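Local coordinates for protein aspartate aminotransferase (Leishmania major, PDB 4H51) that probably catalyses, with pyridoxal 5'-phosphate as cofactor, the transfer of an amino group between aspartate and 2-oxoglutarate, working as a homodimer, at residues L84-Y89 and L297-Y302; P139-D144 and L185-G190; Y235-G238 and T242-Y245; I51-D56 and G268-R273; L315-S318 and L322-E325. All coordinates share one frame; numbering follows the deposited sequence.

Interaction 1 of 5, residues L84-Y89 and L297-Y302; sequences LPISGY and LIREEY
I86, in the type I beta turn from P85 to G88, comes closest to helix 287-299 at R299, with CA atoms 6.5 Å apart. The turn is closed by a bond from G88 N to P85 O. The two beta-branched side chains of I86 and I298 slide past one another in opposite directions, their CG2 methyls meeting at 3.7 Å. In I298 that methyl stands anti to the backbone N, where it also lies 3.6 Å from I86 O. The far end of I86 reaches the aliphatic part of R299, CD1 to CD at 4.3 Å. The guanidinium is engaged by other groups: NE forms a salt bridge with D30 of the second subunit, which also packs on I86, and NH1 bonds T303. A single water bridges, giving a proton to I86 O and accepting one from Y302 OH at 2.7 Å. Nearby, I298 O takes two donors, E301 N and Y302 N, and lies above one face of the Y302 ring, offset toward its rim. Direct contact is thus apolar, while a buried carbonyl gains a polar partner through water, where the loop before helix 90-101 meets helix 287-299 beside the subunit interface of the aminotransferase dimer.

Interaction 2 of 5, residues P139-D144 and L185-G190; sequences PIYLSD and LAAPDG
P139 meets P188, and Y141 meets A187, where strand 140-144 and the residue before it face the chain leaving helix 177-186; the backbones come nearest at P139 and A187, their CA atoms 7.8 Å apart. The direct contacts are van der Waals and largely apolar, and come in two neighbouring sets.

The first is proline on proline. The rings of P139 and P188 cross obliquely, and their CG atoms, the puckered corners, meet at 3.7 Å. CD of P188 follows at 3.9 Å from the same CG of P139. Neither ring can rotate about a first torsion as an open side chain could, so each offers a fixed surface.

The second set joins an aromatic ring to a methyl group. The Y141 side chain has CG anti to its carbonyl carbon, chi1 -78°, which carries the ring out toward the end of the helix. There A187 CB sits 3.6 Å from CE1 and 3.4 Å from OH of Y141. The same tyrosine stacks with F193, on which A187 also packs, so methyl and two rings form one apolar patch.

Polar groups of the 185-190 segment turn to another partner: K222 NZ forms a salt bridge with D189 OD1 and hydrogen bonds with the backbone O atoms of L185 and A187.

Strand 140-144 lies between the parallel strands 162-169 and 192-196, and P139 and Y141 pair through their backbones with the latter. The arrangement is that of a helix-to-strand connection in the alpha/beta large domain of an aminotransferase: the linker after helix 177-186 leans on P139 and Y141 before entering strand 192-196.

Interaction 3 of 5, residues Y235-G238 and T242-Y245; sequences YASG and TDAY
D243, at the end of the short helix 240-243, points its carboxylate back at A236 and S237, a side chain of a short helix bonding back to the loop that leads into it, in the aminotransferase fold next to the cofactor lysine. Two side chains set the geometry. CG of D243 is anti to its carbonyl carbon, chi1 -73°, and a second torsion near zero turns OD1 to the same side as CA, with the CA–CB bond in the carboxylate plane. S237 answers with OG held between its own backbone N and carbonyl carbon, chi1 70°, the crowded position, and gives its proton to D243 OD1 at 2.7 Å. The hydroxyl does not approach within the carboxylate plane but comes from above it, 55° out. It has further work, since S237 OG also bonds S239 N, close to where the helix begins.

Around this bond the fit is close. A236 CB lies 3.3 Å from D243 OD1, and T242 leans in from the helix with its CB 3.6 Å from S237 OG. The other carboxylate oxygen faces the backbone of the loop. At the helix end D243 O is taken by Q197 NE2. Y235 directs its ring away from D243, and its hydroxyl bonds the backbone O of the modified lysine at position 265. On the helix side the nearest methyl, T242 CG2, rests 4.0 Å from S237 OG.

Interaction 4 of 5, residues I51-D56 and G268-R273; sequences IGAYRD and GLYSER. With EDO (1,2-ethanediol), chain D.
The phenol oxygen of Y270 accepts the backbone N-H of Y54, an unusual tyrosine-to-main-chain bond that ties two loops 212 residues apart; Y54 N to Y270 OH measures 2.9 Å and is nearly straight at 173°. It lies next to the cofactor site, at the dimer interface of the aminotransferase fold. The incoming loop bends at G52, the centre of an inverse gamma turn, and A53 then meets the Y270 ring obliquely, with CA 3.4 Å from Y270 OH and CB 3.9 Å from CZ. The Y270 ring also meets Y83 of the second subunit edge-to-face, so the ring is packed by the second subunit while its hydroxyl is bonded within its own chain.

CG of Y54 is anti to its backbone N, chi1 -179°, which sends the ring away from Y270. There O1 of a bound 1,2-ethanediol, probably from the crystallisation liquor, sits at the ring edge in its plane, near Y54 OH. Y54 O is in turn gripped by R55 NH1, which also forms a salt bridge with E82 of the second subunit.

Behind Y270, R273 NH1 bonds the cofactor phosphate atom OP2 of the modified lysine, and it reaches Y270 O at 3.0 Å, in the carbonyl plane.

Interaction 5 of 5, residues L315-S318 and L322-E325; sequences LILS and LRKE
R323 passes the last turn of helix 307-318 and crosses the L317 side chain at an angle, and its path shows how an arginine can close a helix end. CB starts 3.4 Å from I316 O. CG stands anti to the backbone N, chi1 175°, and lies 3.8 Å from L317 O, with CD following at a similar distance from the same oxygen. The chain then bends at its second torsion, 55°, which curls the guanidinium round the carbonyl instead of carrying it straight outward. NE forms a salt bridge with E327, one turn further on in its own helix. CZ lies 4.0 Å from L317 O, with the L317 carbonyl carbon at the edge of the guanidinium, in its plane. NH1 bonds L317 O at 2.9 Å, a bent bond with an N-H...O angle of 138°. L317 CD2 lies over one face of the group, 4.0 Å from NH1, so the charged tip is bonded at its edge and covered by a methyl.

L322 works on the other flank. Its CD1 approaches L315 O at 3.7 Å and I316 CG1 at 4.2 Å, filling the angle between the helices. The helix 320-350 itself begins after N319, whose OD1 bonds L322 N.

Charge may add to this: carbonyls at a helix end carry partial negative charge, which an arginine can partly offset. The whole consists of two consecutive helices joined by a very short connection, in which helix 307-318 passes into the long helix 320-350, consistent with the long interdomain helix of this aminotransferase family.

Overall arrangement
Interactions 3 and 4 are the pair that touch, with Y235 OH packing on Y54 CB, and both reach the modified lysine that carries the cofactor. Interaction 5 lies about 18 Å, centre to centre, from each of them. Interactions 1 and 4 sit at the second subunit, 24 Å apart between centres; their segments alternate along the chain, so the chain spans they close overlap. Interaction 2 and then interaction 3 fall within both spans, and interaction 5 comes last, helix 287-299 of interaction 1 being followed by its helix 307-318. Interaction 2, across the chain's centre from interactions 4 and 5, joins strand 140-144 of the central sheet to the linker after helix 177-186. Sheet, active-site loops, interface and helix pair thus have separate contacts.

Interaction 1 of 5, residues L84-Y89 and L297-Y302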
# COMPACT_ATOMS: atom_id res chain seq x y z
N LEU B 84 0.53 11.23 6.32
CA LEU B 84 -0.84 11.59 6.02
C LEU B 84 -1.72 10.94 7.12
O LEU B 84 -1.31 9.99 7.73
CB LEU B 84 -1.24 11.03 4.67
CG LEU B 84 -0.61 11.64 3.39
CD1 LEU B 84 -1.16 10.96 2.15
CD2 LEU B 84 -0.84 13.14 3.29
N PRO B 85 -2.96 11.44 7.33
CA PRO B 85 -3.96 10.71 8.08
C PRO B 85 -4.14 9.29 7.54
O PRO B 85 -3.82 8.99 6.38
CB PRO B 85 -5.24 11.53 7.85
CG PRO B 85 -4.74 12.94 7.66
CD PRO B 85 -3.51 12.71 6.80
N ILE B 86 -4.66 8.40 8.37
CA ILE B 86 -4.87 7.02 7.94
C ILE B 86 -5.71 6.95 6.63
O ILE B 86 -5.43 6.18 5.69
CB ILE B 86 -5.51 6.20 9.10
CG1 ILE B 86 -4.50 5.97 10.25
CG2 ILE B 86 -6.05 4.85 8.63
CD1 ILE B 86 -5.15 5.71 11.62
N SER B 87 -6.74 7.80 6.56
CA SER B 87 -7.60 7.83 5.39
C SER B 87 -6.89 8.43 4.17
O SER B 87 -7.36 8.29 3.06
CB SER B 87 -8.82 8.68 5.66
OG SER B 87 -9.60 8.18 6.71
N GLY B 88 -5.78 9.12 4.38
CA GLY B 88 -5.07 9.76 3.27
C GLY B 88 -5.30 11.26 3.16
O GLY B 88 -5.74 11.91 4.12
N TYR B 89 -4.94 11.80 2.00
CA TYR B 89 -4.85 13.24 1.81
C TYR B 89 -6.23 13.73 1.37
O TYR B 89 -6.66 13.49 0.23
CB TYR B 89 -3.78 13.59 0.78
CG TYR B 89 -3.52 15.09 0.58
CD1 TYR B 89 -3.29 15.92 1.68
CD2 TYR B 89 -3.53 15.65 -0.69
CE1 TYR B 89 -3.08 17.28 1.51
CE2 TYR B 89 -3.32 17.01 -0.87
CZ TYR B 89 -3.10 17.81 0.23
OH TYR B 89 -2.86 19.17 0.06
N LEU B 297 -9.05 -1.05 8.80
CA LEU B 297 -8.48 -2.02 7.84
C LEU B 297 -7.17 -1.49 7.31
O LEU B 297 -6.17 -2.24 7.16
CB LEU B 297 -9.48 -2.35 6.72
CG LEU B 297 -10.75 -3.14 7.13
CD1 LEU B 297 -11.82 -3.03 6.08
CD2 LEU B 297 -10.44 -4.59 7.46
N ILE B 298 -7.15 -0.20 7.02
CA ILE B 298 -5.93 0.44 6.52
C ILE B 298 -4.81 0.37 7.56
O ILE B 298 -3.68 -0.06 7.28
CB ILE B 298 -6.20 1.91 6.18
CG1 ILE B 298 -7.16 2.03 4.98
CG2 ILE B 298 -4.88 2.66 5.93
CD1 ILE B 298 -7.77 3.40 4.82
N ARG B 299 -5.12 0.80 8.78
CA ARG B 299 -4.11 0.87 9.85
C ARG B 299 -3.45 -0.48 10.12
O ARG B 299 -2.25 -0.55 10.40
CB ARG B 299 -4.77 1.35 11.14
CG ARG B 299 -3.89 1.48 12.36
CD ARG B 299 -2.62 2.30 12.17
NE ARG B 299 -2.17 2.84 13.44
CZ ARG B 299 -0.91 3.20 13.75
NH1 ARG B 299 0.10 3.06 12.90
NH2 ARG B 299 -0.65 3.73 14.93
N GLU B 300 -4.23 -1.54 10.01
CA GLU B 300 -3.69 -2.86 10.34
C GLU B 300 -2.88 -3.47 9.18
O GLU B 300 -2.27 -4.55 9.33
CB GLU B 300 -4.79 -3.76 10.90
CG GLU B 300 -5.70 -4.36 9.90
CD GLU B 300 -7.05 -4.84 10.44
OE1 GLU B 300 -7.78 -5.34 9.62
OE2 GLU B 300 -7.39 -4.70 11.65
N GLU B 301 -2.88 -2.78 8.05
CA GLU B 301 -2.17 -3.22 6.84
C GLU B 301 -0.92 -2.37 6.55
O GLU B 301 0.13 -2.89 6.36
CB GLU B 301 -3.08 -3.19 5.64
CG GLU B 301 -4.15 -4.29 5.65
CD GLU B 301 -5.24 -4.13 4.57
OE1 GLU B 301 -5.27 -3.10 3.84
OE2 GLU B 301 -6.14 -5.03 4.45
N TYR B 302 -1.08 -1.06 6.45
CA TYR B 302 0.02 -0.22 6.03
C TYR B 302 -0.00 1.15 6.71
O TYR B 302 0.76 2.00 6.36
CB TYR B 302 0.06 -0.08 4.51
CG TYR B 302 -1.17 0.52 3.89
CD1 TYR B 302 -1.31 1.89 3.77
CD2 TYR B 302 -2.23 -0.28 3.49
CE1 TYR B 302 -2.46 2.45 3.22
CE2 TYR B 302 -3.39 0.26 2.92
CZ TYR B 302 -3.52 1.62 2.83
OH TYR B 302 -4.66 2.18 2.27
O HOH W 1 -5.13 4.74 2.90

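Interaction 2 of 5, residues P139-D144 and L185-G190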
# COMPACT_ATOMS: atom_id res chain seq x y z
N PRO B 139 -22.48 -15.06 -2.41
CA PRO B 139 -21.70 -15.00 -3.66
C PRO B 139 -21.20 -13.60 -3.95
O PRO B 139 -21.90 -12.60 -3.68
CB PRO B 139 -22.69 -15.48 -4.74
CG PRO B 139 -24.01 -15.54 -4.11
CD PRO B 139 -23.92 -15.24 -2.65
N ILE B 140 -20.00 -13.54 -4.53
CA ILE B 140 -19.47 -12.32 -5.06
C ILE B 140 -19.19 -12.65 -6.51
O ILE B 140 -18.52 -13.66 -6.80
CB ILE B 140 -18.26 -11.78 -4.26
CG1 ILE B 140 -17.65 -10.53 -4.88
CG2 ILE B 140 -17.15 -12.84 -4.12
CD1 ILE B 140 -16.87 -9.70 -3.85
N TYR B 141 -19.72 -11.80 -7.41
CA TYR B 141 -19.72 -12.07 -8.82
C TYR B 141 -18.72 -11.26 -9.63
O TYR B 141 -18.65 -10.06 -9.53
CB TYR B 141 -21.11 -11.83 -9.38
CG TYR B 141 -22.08 -12.94 -9.12
CD1 TYR B 141 -22.84 -13.00 -7.94
CD2 TYR B 141 -22.29 -13.90 -10.07
CE1 TYR B 141 -23.71 -14.05 -7.73
CE2 TYR B 141 -23.19 -14.93 -9.89
CZ TYR B 141 -23.89 -15.01 -8.72
OH TYR B 141 -24.77 -16.05 -8.62
N LEU B 142 -18.00 -11.97 -10.49
CA LEU B 142 -17.08 -11.39 -11.44
C LEU B 142 -17.59 -11.61 -12.87
O LEU B 142 -18.26 -12.58 -13.13
CB LEU B 142 -15.73 -12.09 -11.28
CG LEU B 142 -15.03 -12.02 -9.91
CD1 LEU B 142 -13.69 -12.78 -9.94
CD2 LEU B 142 -14.80 -10.57 -9.52
N SER B 143 -17.23 -10.73 -13.80
CA SER B 143 -17.59 -10.92 -15.19
C SER B 143 -16.82 -12.10 -15.81
O SER B 143 -15.67 -12.40 -15.48
CB SER B 143 -17.37 -9.63 -15.99
OG SER B 143 -16.00 -9.25 -16.02
N ASP B 144 -17.50 -12.77 -16.74
CA ASP B 144 -16.90 -13.78 -17.59
C ASP B 144 -16.48 -13.20 -18.92
O ASP B 144 -17.30 -13.00 -19.79
CB ASP B 144 -17.95 -14.86 -17.86
CG ASP B 144 -17.45 -15.92 -18.84
OD1 ASP B 144 -16.22 -16.13 -18.92
OD2 ASP B 144 -18.31 -16.47 -19.56
N LEU B 185 -30.33 -12.19 -12.07
CA LEU B 185 -31.62 -12.58 -11.51
C LEU B 185 -31.52 -13.93 -10.74
O LEU B 185 -32.21 -14.14 -9.73
CB LEU B 185 -32.69 -12.61 -12.63
CG LEU B 185 -33.29 -11.25 -13.07
CD1 LEU B 185 -34.20 -11.43 -14.29
CD2 LEU B 185 -34.04 -10.67 -11.89
N ALA B 186 -30.68 -14.84 -11.24
CA ALA B 186 -30.55 -16.18 -10.66
C ALA B 186 -29.78 -16.16 -9.33
O ALA B 186 -29.95 -17.01 -8.47
CB ALA B 186 -29.90 -17.14 -11.65
N ALA B 187 -28.95 -15.16 -9.15
CA ALA B 187 -28.24 -14.97 -7.90
C ALA B 187 -29.22 -14.72 -6.78
O ALA B 187 -30.26 -14.10 -6.96
CB ALA B 187 -27.30 -13.80 -8.03
N PRO B 188 -28.89 -15.21 -5.60
CA PRO B 188 -29.74 -14.91 -4.46
C PRO B 188 -29.74 -13.42 -4.20
O PRO B 188 -28.75 -12.74 -4.49
CB PRO B 188 -29.06 -15.63 -3.28
CG PRO B 188 -27.70 -15.92 -3.75
CD PRO B 188 -27.72 -16.02 -5.23
N ASP B 189 -30.85 -12.90 -3.69
CA ASP B 189 -30.93 -11.50 -3.35
C ASP B 189 -29.82 -11.16 -2.39
O ASP B 189 -29.44 -11.98 -1.56
CB ASP B 189 -32.23 -11.18 -2.63
CG ASP B 189 -33.43 -11.13 -3.54
OD1 ASP B 189 -33.44 -11.66 -4.65
OD2 ASP B 189 -34.42 -10.55 -3.11
N GLY B 190 -29.30 -9.94 -2.50
CA GLY B 190 -28.23 -9.49 -1.64
C GLY B 190 -26.88 -10.14 -1.93
O GLY B 190 -26.15 -10.41 -1.00

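Interaction 3 of 5, residues Y235-G238 and T242-Y245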
# COMPACT_ATOMS: atom_id res chain seq x y z
N TYR B 235 -11.03 6.54 -20.88
CA TYR B 235 -10.54 5.80 -22.03
C TYR B 235 -11.67 5.21 -22.91
O TYR B 235 -11.48 5.02 -24.13
CB TYR B 235 -9.61 4.69 -21.60
CG TYR B 235 -8.16 5.14 -21.38
CD1 TYR B 235 -7.29 5.33 -22.46
CD2 TYR B 235 -7.67 5.37 -20.12
CE1 TYR B 235 -5.99 5.74 -22.27
CE2 TYR B 235 -6.38 5.78 -19.91
CZ TYR B 235 -5.54 5.95 -20.97
OH TYR B 235 -4.27 6.31 -20.75
N ALA B 236 -12.82 4.91 -22.33
CA ALA B 236 -13.96 4.46 -23.15
C ALA B 236 -14.33 5.46 -24.25
O ALA B 236 -14.61 5.06 -25.39
CB ALA B 236 -15.17 4.13 -22.28
N SER B 237 -14.27 6.75 -23.93
CA SER B 237 -14.62 7.79 -24.90
C SER B 237 -13.59 8.91 -25.14
O SER B 237 -13.73 9.62 -26.13
CB SER B 237 -15.90 8.46 -24.44
OG SER B 237 -15.60 9.22 -23.28
N GLY B 238 -12.61 9.09 -24.26
CA GLY B 238 -11.84 10.35 -24.15
C GLY B 238 -12.48 11.49 -23.35
O GLY B 238 -11.86 12.55 -23.14
N THR B 242 -18.53 11.59 -20.04
CA THR B 242 -19.20 10.50 -20.73
C THR B 242 -18.90 9.16 -20.10
O THR B 242 -19.80 8.31 -19.98
CB THR B 242 -18.84 10.43 -22.23
OG1 THR B 242 -19.19 11.68 -22.84
CG2 THR B 242 -19.59 9.30 -22.93
N ASP B 243 -17.65 8.97 -19.66
CA ASP B 243 -17.21 7.66 -19.15
C ASP B 243 -17.75 7.35 -17.78
O ASP B 243 -17.85 6.21 -17.45
CB ASP B 243 -15.73 7.48 -19.15
CG ASP B 243 -15.18 7.28 -20.54
OD1 ASP B 243 -15.95 7.24 -21.52
OD2 ASP B 243 -13.95 7.16 -20.59
N ALA B 244 -18.22 8.37 -17.06
CA ALA B 244 -18.82 8.22 -15.72
C ALA B 244 -20.31 7.89 -15.72
O ALA B 244 -20.94 7.85 -14.67
CB ALA B 244 -18.59 9.51 -14.94
N TYR B 245 -20.90 7.67 -16.90
CA TYR B 245 -22.34 7.50 -16.99
C TYR B 245 -22.86 6.42 -16.04
O TYR B 245 -23.84 6.62 -15.33
CB TYR B 245 -22.75 7.16 -18.44
CG TYR B 245 -24.23 7.05 -18.60
CD1 TYR B 245 -25.00 8.20 -18.83
CD2 TYR B 245 -24.91 5.83 -18.48
CE1 TYR B 245 -26.37 8.13 -18.97
CE2 TYR B 245 -26.29 5.77 -18.62
CZ TYR B 245 -27.02 6.94 -18.84
OH TYR B 245 -28.40 6.92 -18.99

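Interaction 4 of 5, residues I51-D56 and G268-R273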
# COMPACT_ATOMS: atom_id res chain seq x y z
N ILE B 51 0.98 -5.67 -20.78
CA ILE B 51 0.35 -4.81 -19.78
C ILE B 51 -0.40 -3.66 -20.37
O ILE B 51 0.07 -3.03 -21.31
CB ILE B 51 1.37 -4.23 -18.72
CG1 ILE B 51 1.83 -5.34 -17.80
CG2 ILE B 51 0.74 -3.13 -17.87
CD1 ILE B 51 3.03 -4.95 -16.95
N GLY B 52 -1.57 -3.38 -19.80
CA GLY B 52 -2.35 -2.21 -20.12
C GLY B 52 -1.73 -0.89 -19.63
O GLY B 52 -2.25 -0.27 -18.69
N ALA B 53 -0.65 -0.46 -20.28
CA ALA B 53 0.00 0.81 -19.98
C ALA B 53 0.12 1.61 -21.30
O ALA B 53 0.45 1.05 -22.33
CB ALA B 53 1.37 0.57 -19.36
N TYR B 54 -0.20 2.90 -21.24
CA TYR B 54 -0.24 3.78 -22.41
C TYR B 54 1.20 3.96 -22.98
O TYR B 54 2.19 4.11 -22.23
CB TYR B 54 -0.85 5.15 -22.05
CG TYR B 54 -0.93 6.06 -23.24
CD1 TYR B 54 -1.96 5.92 -24.15
CD2 TYR B 54 0.06 7.02 -23.48
CE1 TYR B 54 -2.02 6.72 -25.27
CE2 TYR B 54 -0.01 7.83 -24.60
CZ TYR B 54 -1.03 7.64 -25.51
OH TYR B 54 -1.16 8.40 -26.62
N ARG B 55 1.31 3.91 -24.30
CA ARG B 55 2.52 4.32 -24.96
C ARG B 55 2.20 5.41 -25.97
O ARG B 55 1.07 5.51 -26.48
CB ARG B 55 3.18 3.09 -25.63
CG ARG B 55 3.58 1.98 -24.66
CD ARG B 55 4.84 2.40 -23.89
NE ARG B 55 5.26 1.45 -22.85
CZ ARG B 55 4.88 1.48 -21.56
NH1 ARG B 55 3.99 2.34 -21.11
NH2 ARG B 55 5.41 0.62 -20.69
N ASP B 56 3.19 6.24 -26.24
CA ASP B 56 3.04 7.31 -27.21
C ASP B 56 3.21 6.81 -28.66
O ASP B 56 3.28 5.58 -28.91
CB ASP B 56 3.96 8.49 -26.86
CG ASP B 56 5.45 8.22 -27.15
OD1 ASP B 56 5.80 7.20 -27.82
OD2 ASP B 56 6.25 9.06 -26.71
N GLY B 268 -1.51 8.43 -15.83
CA GLY B 268 -0.22 7.83 -16.06
C GLY B 268 0.56 7.61 -14.77
O GLY B 268 1.74 7.46 -14.85
N LEU B 269 -0.10 7.61 -13.60
CA LEU B 269 0.63 7.55 -12.33
C LEU B 269 0.82 6.11 -11.84
O LEU B 269 0.77 5.84 -10.65
CB LEU B 269 -0.06 8.40 -11.26
CG LEU B 269 -0.15 9.90 -11.55
CD1 LEU B 269 -0.90 10.66 -10.47
CD2 LEU B 269 1.25 10.46 -11.70
N TYR B 270 1.02 5.20 -12.78
CA TYR B 270 1.22 3.78 -12.45
C TYR B 270 2.05 3.57 -11.22
O TYR B 270 1.58 2.93 -10.29
CB TYR B 270 1.84 2.97 -13.61
CG TYR B 270 1.10 3.15 -14.93
CD1 TYR B 270 0.06 2.29 -15.31
CD2 TYR B 270 1.48 4.12 -15.81
CE1 TYR B 270 -0.59 2.44 -16.55
CE2 TYR B 270 0.81 4.31 -17.01
CZ TYR B 270 -0.22 3.48 -17.38
OH TYR B 270 -0.86 3.80 -18.58
N SER B 271 3.26 4.09 -11.21
CA SER B 271 4.20 3.79 -10.14
C SER B 271 3.91 4.47 -8.82
O SER B 271 4.54 4.15 -7.84
CB SER B 271 5.63 4.14 -10.55
OG SER B 271 5.70 5.54 -10.76
N GLU B 272 3.01 5.44 -8.77
CA GLU B 272 2.77 6.17 -7.52
C GLU B 272 1.52 5.73 -6.74
O GLU B 272 1.32 6.15 -5.58
CB GLU B 272 2.72 7.66 -7.80
CG GLU B 272 4.02 8.20 -8.44
CD GLU B 272 5.30 7.69 -7.78
OE1 GLU B 272 5.45 7.68 -6.50
OE2 GLU B 272 6.19 7.25 -8.53
N ARG B 273 0.71 4.87 -7.34
CA ARG B 273 -0.32 4.13 -6.65
C ARG B 273 -1.36 5.04 -5.99
O ARG B 273 -1.59 4.96 -4.78
CB ARG B 273 0.28 3.19 -5.60
CG ARG B 273 1.62 2.52 -5.95
CD ARG B 273 1.61 1.70 -7.21
NE ARG B 273 0.64 0.58 -7.16
CZ ARG B 273 -0.34 0.35 -8.02
NH1 ARG B 273 -0.54 1.17 -9.06
NH2 ARG B 273 -1.16 -0.68 -7.80
C1 EDO D . 0.72 11.21 -26.41
O1 EDO D . 0.75 10.00 -27.15
C2 EDO D . -0.67 11.83 -26.54
O2 EDO D . -0.74 12.50 -27.79

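Interaction 5 of 5, residues L315-S318 and L322-E325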
# COMPACT_ATOMS: atom_id res chain seq x y z
N LEU B 315 -3.09 18.36 -7.32
CA LEU B 315 -2.69 19.59 -8.02
C LEU B 315 -3.31 19.66 -9.40
O LEU B 315 -3.83 20.75 -9.80
CB LEU B 315 -1.16 19.74 -8.12
CG LEU B 315 -0.36 20.34 -6.96
CD1 LEU B 315 1.11 20.44 -7.41
CD2 LEU B 315 -0.83 21.75 -6.55
N ILE B 316 -3.29 18.54 -10.13
CA ILE B 316 -3.81 18.47 -11.49
C ILE B 316 -5.35 18.61 -11.51
O ILE B 316 -5.91 19.25 -12.38
CB ILE B 316 -3.36 17.16 -12.18
CG1 ILE B 316 -1.81 17.18 -12.40
CG2 ILE B 316 -4.20 16.90 -13.46
CD1 ILE B 316 -1.17 15.84 -12.69
N LEU B 317 -6.03 18.01 -10.55
CA LEU B 317 -7.48 18.09 -10.45
C LEU B 317 -7.98 19.47 -10.01
O LEU B 317 -9.03 19.92 -10.49
CB LEU B 317 -7.99 17.05 -9.45
CG LEU B 317 -7.83 15.61 -9.90
CD1 LEU B 317 -8.37 14.62 -8.86
CD2 LEU B 317 -8.51 15.33 -11.24
N SER B 318 -7.27 20.11 -9.10
CA SER B 318 -7.78 21.32 -8.44
C SER B 318 -7.36 22.59 -9.15
O SER B 318 -8.08 23.58 -9.09
CB SER B 318 -7.31 21.38 -7.01
OG SER B 318 -5.92 21.37 -6.95
N LEU B 322 -4.07 23.34 -15.08
CA LEU B 322 -3.65 21.93 -15.15
C LEU B 322 -4.82 21.01 -15.52
O LEU B 322 -4.69 20.08 -16.34
CB LEU B 322 -3.05 21.52 -13.80
CG LEU B 322 -1.70 22.10 -13.42
CD1 LEU B 322 -1.14 21.37 -12.22
CD2 LEU B 322 -0.74 22.07 -14.61
N ARG B 323 -5.96 21.26 -14.89
CA ARG B 323 -7.16 20.44 -15.08
C ARG B 323 -7.59 20.46 -16.53
O ARG B 323 -7.83 19.40 -17.15
CB ARG B 323 -8.27 20.93 -14.12
CG ARG B 323 -9.61 20.24 -14.28
CD ARG B 323 -9.51 18.76 -14.17
NE ARG B 323 -10.83 18.20 -14.09
CZ ARG B 323 -11.55 18.06 -12.98
NH1 ARG B 323 -11.05 18.34 -11.80
NH2 ARG B 323 -12.77 17.52 -13.07
N LYS B 324 -7.66 21.66 -17.11
CA LYS B 324 -8.10 21.78 -18.50
C LYS B 324 -7.11 21.10 -19.39
O LYS B 324 -7.48 20.39 -20.32
CB LYS B 324 -8.30 23.26 -18.90
N GLU B 325 -5.83 21.29 -19.08
CA GLU B 325 -4.74 20.71 -19.86
C GLU B 325 -4.72 19.19 -19.78
O GLU B 325 -4.40 18.53 -20.75
CB GLU B 325 -3.39 21.24 -19.42
CG GLU B 325 -3.15 22.69 -19.82
CD GLU B 325 -1.88 23.28 -19.21
OE1 GLU B 325 -0.96 22.53 -18.83
OE2 GLU B 325 -1.80 24.52 -19.17